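Local coordinates for ABC transporter substrate binding protein (Ribose) (Agrobacterium vitis, PDB 4WUT) that binds D-fucose between its two lobes and probably serves as the sugar-binding component of an ABC transporter, at residues Glu65-Val79 / Leu88-Lys102. Numbering follows the deposited sequence.
Sequences ESAIADQVNMVENAV and LAPSDPDALVPAVKK. With FCB (beta-D-fucopyranose), chain E.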
# COMPACT_ATOMS: atom_id res chain seq x y z
N GLU A 65 -11.56 0.24 -1.71
CA GLU A 65 -10.83 0.59 -0.50
C GLU A 65 -11.50 1.66 0.33
O GLU A 65 -11.22 1.79 1.52
CB GLU A 65 -9.40 1.04 -0.84
CG GLU A 65 -8.58 -0.05 -1.54
CD GLU A 65 -7.08 0.11 -1.42
OE1 GLU A 65 -6.57 1.22 -1.06
OE2 GLU A 65 -6.41 -0.93 -1.66
N SER A 66 -12.41 2.42 -0.28
CA SER A 66 -13.18 3.44 0.40
C SER A 66 -14.39 2.87 1.17
O SER A 66 -15.03 3.60 1.93
CB SER A 66 -13.69 4.46 -0.62
OG SER A 66 -14.36 3.85 -1.70
N ALA A 67 -14.69 1.59 0.95
CA ALA A 67 -15.84 0.94 1.60
C ALA A 67 -15.46 0.48 2.99
O ALA A 67 -15.26 -0.72 3.22
CB ALA A 67 -16.26 -0.25 0.80
N ILE A 68 -15.39 1.43 3.92
CA ILE A 68 -14.90 1.17 5.26
C ILE A 68 -15.91 0.39 6.10
O ILE A 68 -15.55 -0.60 6.76
CB ILE A 68 -14.58 2.49 6.00
CG1 ILE A 68 -13.75 3.44 5.14
CG2 ILE A 68 -13.88 2.22 7.29
CD1 ILE A 68 -12.53 2.83 4.63
N ALA A 69 -17.15 0.82 6.06
CA ALA A 69 -18.18 0.14 6.83
C ALA A 69 -18.31 -1.32 6.40
O ALA A 69 -18.54 -2.21 7.23
CB ALA A 69 -19.51 0.84 6.68
N ASP A 70 -18.16 -1.57 5.10
CA ASP A 70 -18.23 -2.94 4.61
C ASP A 70 -17.10 -3.78 5.19
O ASP A 70 -17.30 -4.95 5.49
CB ASP A 70 -18.18 -2.97 3.09
CG ASP A 70 -19.50 -2.60 2.44
OD1 ASP A 70 -20.54 -2.57 3.14
OD2 ASP A 70 -19.50 -2.37 1.21
N GLN A 71 -15.90 -3.20 5.33
CA GLN A 71 -14.81 -3.95 5.91
C GLN A 71 -15.03 -4.21 7.40
O GLN A 71 -14.73 -5.29 7.89
CB GLN A 71 -13.44 -3.29 5.67
CG GLN A 71 -12.32 -4.30 5.85
CD GLN A 71 -10.95 -3.68 5.98
OE1 GLN A 71 -10.72 -2.78 6.79
NE2 GLN A 71 -10.02 -4.19 5.19
N VAL A 72 -15.54 -3.21 8.12
CA VAL A 72 -15.89 -3.40 9.52
C VAL A 72 -16.85 -4.58 9.66
O VAL A 72 -16.68 -5.46 10.48
CB VAL A 72 -16.54 -2.14 10.09
CG1 VAL A 72 -17.19 -2.41 11.45
CG2 VAL A 72 -15.51 -0.98 10.21
N ASN A 73 -17.89 -4.59 8.84
CA ASN A 73 -18.85 -5.69 8.85
C ASN A 73 -18.18 -7.07 8.66
O ASN A 73 -18.51 -8.04 9.36
CB ASN A 73 -19.93 -5.40 7.80
CG ASN A 73 -20.91 -6.52 7.66
OD1 ASN A 73 -20.72 -7.43 6.85
ND2 ASN A 73 -22.00 -6.44 8.41
N MSE A 74 -17.22 -7.15 7.74
CA MSE A 74 -16.49 -8.39 7.51
C MSE A 74 -15.71 -8.86 8.73
O MSE A 74 -15.71 -10.05 9.05
CB MSE A 74 -15.53 -8.26 6.34
CG MSE A 74 -16.24 -8.23 5.05
SE MSE A 74 -14.95 -8.20 3.57
CE MSE A 74 -16.25 -8.24 2.12
N VAL A 75 -15.02 -7.94 9.39
CA VAL A 75 -14.27 -8.32 10.57
C VAL A 75 -15.22 -8.75 11.72
O VAL A 75 -15.02 -9.79 12.38
CB VAL A 75 -13.36 -7.16 11.03
CG1 VAL A 75 -12.66 -7.53 12.32
CG2 VAL A 75 -12.36 -6.79 9.94
N GLU A 76 -16.30 -7.99 11.93
CA GLU A 76 -17.28 -8.35 12.94
C GLU A 76 -17.82 -9.74 12.68
O GLU A 76 -18.01 -10.53 13.60
CB GLU A 76 -18.45 -7.38 12.90
CG GLU A 76 -18.15 -6.00 13.43
CD GLU A 76 -19.32 -5.05 13.21
OE1 GLU A 76 -20.29 -5.42 12.48
OE2 GLU A 76 -19.28 -3.94 13.76
N ASN A 77 -18.13 -10.01 11.42
CA ASN A 77 -18.68 -11.29 11.05
C ASN A 77 -17.70 -12.44 11.29
O ASN A 77 -18.09 -13.53 11.72
CB ASN A 77 -19.14 -11.26 9.60
CG ASN A 77 -20.39 -10.40 9.39
OD1 ASN A 77 -21.09 -10.05 10.34
ND2 ASN A 77 -20.66 -10.06 8.13
N ALA A 78 -16.43 -12.18 11.02
CA ALA A 78 -15.37 -13.16 11.29
C ALA A 78 -15.31 -13.48 12.78
O ALA A 78 -15.19 -14.63 13.18
CB ALA A 78 -14.02 -12.65 10.77
N VAL A 79 -15.39 -12.45 13.61
CA VAL A 79 -15.40 -12.66 15.06
C VAL A 79 -16.63 -13.45 15.49
O VAL A 79 -16.57 -14.35 16.33
CB VAL A 79 -15.35 -11.31 15.79
CG1 VAL A 79 -15.54 -11.51 17.28
CG2 VAL A 79 -14.03 -10.61 15.53
N LEU A 88 -5.53 -8.91 8.90
CA LEU A 88 -6.31 -7.75 8.49
C LEU A 88 -5.43 -6.63 7.94
O LEU A 88 -4.46 -6.25 8.59
CB LEU A 88 -7.09 -7.19 9.68
CG LEU A 88 -7.89 -5.90 9.45
CD1 LEU A 88 -9.00 -6.08 8.40
CD2 LEU A 88 -8.46 -5.43 10.78
N ALA A 89 -5.77 -6.12 6.75
CA ALA A 89 -5.23 -4.87 6.23
C ALA A 89 -6.33 -3.82 6.38
O ALA A 89 -7.23 -3.72 5.53
CB ALA A 89 -4.82 -4.99 4.79
N PRO A 90 -6.30 -3.07 7.48
CA PRO A 90 -7.46 -2.23 7.81
C PRO A 90 -7.58 -1.05 6.86
O PRO A 90 -6.59 -0.37 6.59
CB PRO A 90 -7.17 -1.74 9.23
CG PRO A 90 -5.70 -1.83 9.34
CD PRO A 90 -5.29 -3.03 8.55
N SER A 91 -8.80 -0.79 6.37
CA SER A 91 -9.01 0.29 5.42
C SER A 91 -9.00 1.67 6.08
O SER A 91 -8.90 2.69 5.38
CB SER A 91 -10.32 0.07 4.67
OG SER A 91 -10.23 -1.13 3.93
N ASP A 92 -9.09 1.70 7.41
CA ASP A 92 -9.03 2.94 8.18
C ASP A 92 -8.40 2.62 9.53
O ASP A 92 -8.67 1.56 10.10
CB ASP A 92 -10.43 3.54 8.39
CG ASP A 92 -10.36 4.93 9.01
OD1 ASP A 92 -10.14 5.88 8.24
OD2 ASP A 92 -10.49 5.07 10.26
N PRO A 93 -7.51 3.51 10.05
CA PRO A 93 -6.83 3.16 11.29
C PRO A 93 -7.68 3.30 12.54
O PRO A 93 -7.32 2.73 13.57
CB PRO A 93 -5.64 4.12 11.32
CG PRO A 93 -6.02 5.26 10.47
CD PRO A 93 -6.95 4.71 9.42
N ASP A 94 -8.78 4.02 12.44
CA ASP A 94 -9.67 4.25 13.56
C ASP A 94 -10.98 3.45 13.49
O ASP A 94 -11.41 2.86 14.49
CB ASP A 94 -9.96 5.74 13.67
CG ASP A 94 -8.71 6.54 13.96
OD1 ASP A 94 -8.16 6.38 15.06
OD2 ASP A 94 -8.27 7.32 13.08
N ALA A 95 -11.61 3.44 12.32
CA ALA A 95 -12.90 2.79 12.19
C ALA A 95 -12.84 1.31 12.47
O ALA A 95 -13.87 0.72 12.85
CB ALA A 95 -13.48 3.02 10.81
N LEU A 96 -11.68 0.68 12.27
CA LEU A 96 -11.55 -0.76 12.47
C LEU A 96 -11.18 -1.16 13.91
O LEU A 96 -11.22 -2.35 14.26
CB LEU A 96 -10.51 -1.35 11.51
CG LEU A 96 -11.01 -1.70 10.09
CD1 LEU A 96 -11.94 -2.92 10.17
CD2 LEU A 96 -11.68 -0.54 9.38
N VAL A 97 -10.88 -0.19 14.76
CA VAL A 97 -10.46 -0.50 16.12
C VAL A 97 -11.52 -1.25 16.95
O VAL A 97 -11.20 -2.24 17.59
CB VAL A 97 -9.98 0.74 16.85
CG1 VAL A 97 -9.66 0.38 18.30
CG2 VAL A 97 -8.76 1.30 16.15
N PRO A 98 -12.79 -0.81 16.91
CA PRO A 98 -13.78 -1.53 17.72
C PRO A 98 -13.94 -3.00 17.35
O PRO A 98 -14.09 -3.83 18.24
CB PRO A 98 -15.07 -0.74 17.46
CG PRO A 98 -14.58 0.63 17.17
CD PRO A 98 -13.35 0.44 16.37
N ALA A 99 -13.88 -3.32 16.06
CA ALA A 99 -14.01 -4.71 15.64
C ALA A 99 -12.80 -5.54 16.03
O ALA A 99 -12.93 -6.70 16.42
CB ALA A 99 -14.26 -4.78 14.13
N VAL A 100 -11.61 -4.94 15.94
CA VAL A 100 -10.38 -5.60 16.37
C VAL A 100 -10.36 -5.81 17.88
O VAL A 100 -9.95 -6.87 18.35
CB VAL A 100 -9.14 -4.84 15.87
CG1 VAL A 100 -7.87 -5.39 16.46
CG2 VAL A 100 -9.10 -4.86 14.36
N LYS A 101 -10.85 -4.83 18.64
CA LYS A 101 -11.05 -5.01 20.09
C LYS A 101 -11.98 -6.20 20.40
O LYS A 101 -11.72 -7.00 21.31
CB LYS A 101 -11.62 -3.74 20.70
CG LYS A 101 -11.81 -3.80 22.22
CD LYS A 101 -12.20 -2.42 22.75
CE LYS A 101 -12.28 -2.39 24.26
NZ LYS A 101 -13.59 -2.87 24.75
N LYS A 102 -13.09 -6.31 19.66
CA LYS A 102 -13.98 -7.46 19.78
C LYS A 102 -13.26 -8.79 19.48
O LYS A 102 -13.50 -9.77 20.17
CB LYS A 102 -15.20 -7.29 18.87
CG LYS A 102 -16.22 -6.28 19.38
CD LYS A 102 -17.38 -6.15 18.41
CE LYS A 102 -18.37 -5.09 18.86
NZ LYS A 102 -19.37 -4.80 17.79
C1 FCB E . -0.58 -0.27 -1.72
C2 FCB E . -0.98 0.19 -0.33
C3 FCB E . -2.16 -0.47 0.13
C4 FCB E . -3.30 -0.34 -0.90
C5 FCB E . -2.70 -0.82 -2.25
C6 FCB E . -3.73 -0.75 -3.42
O1 FCB E . 0.33 0.63 -2.16
O2 FCB E . 0.13 -0.16 0.54
O3 FCB E . -2.52 0.15 1.39
O4 FCB E . -3.80 1.02 -0.97
O5 FCB E . -1.66 -0.02 -2.61
O HOH W 1 -8.74 2.54 2.64
O HOH W 2 -12.40 -1.65 2.39
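Leu88, at the end of strand 85-88, turns its CD1 methyl to CG2 of Val75 at 3.8 Å, the two side chains crossing at about a right angle. At Ala89 the backbone leaves the sheet and is met by the amide of Gln71. This side chain, CG anti to the backbone N (chi1 -161°) and extended beyond, reaches from helix 68-79 to the loop and grips it on both sides of Pro90: NE2 donates to Ala89 O (2.8 Å), approaching from above that carbonyl plane, while OE1 accepts from Ser91 N (2.8 Å). Ser91 packs its CB on CD1 of Ile68, and one water links Ser91 O to Glu65 O; the Glu65 carboxylate accepts from fucose O4 through OE1, which also bonds Ser193. Asp92 OD2 accepts from Asp94 N, an Asx turn, and from Ala95 N on its anti lone pair, overlapping the type I turn Asp94-Val97. The Ala95 methyl meets CG2 of Ile68 (3.6 Å). Leu96 sends CD2 to Val72 CG2 and CD1 to Val75 CG2, its branch point CG covering Gln71 OE1 at 3.5 Å. Ala99 CB lies on Val75 CG1 (3.7 Å) between nearly parallel helices (7°, axes 9.1 Å apart), successive helices on one face of a Rossmann-like lobe. Farther along, Lys102 NZ and Glu76 OE2 are near each other without forming a salt bridge. Apolar side chains of helix 68-79 thus pack along both loop and helix 97-102, while direct polar bonds concentrate at Ala89-Ser91; with Val30 O as a further acceptor for NE2, they fix the buried amide's orientation and hold the backbone around Pro90.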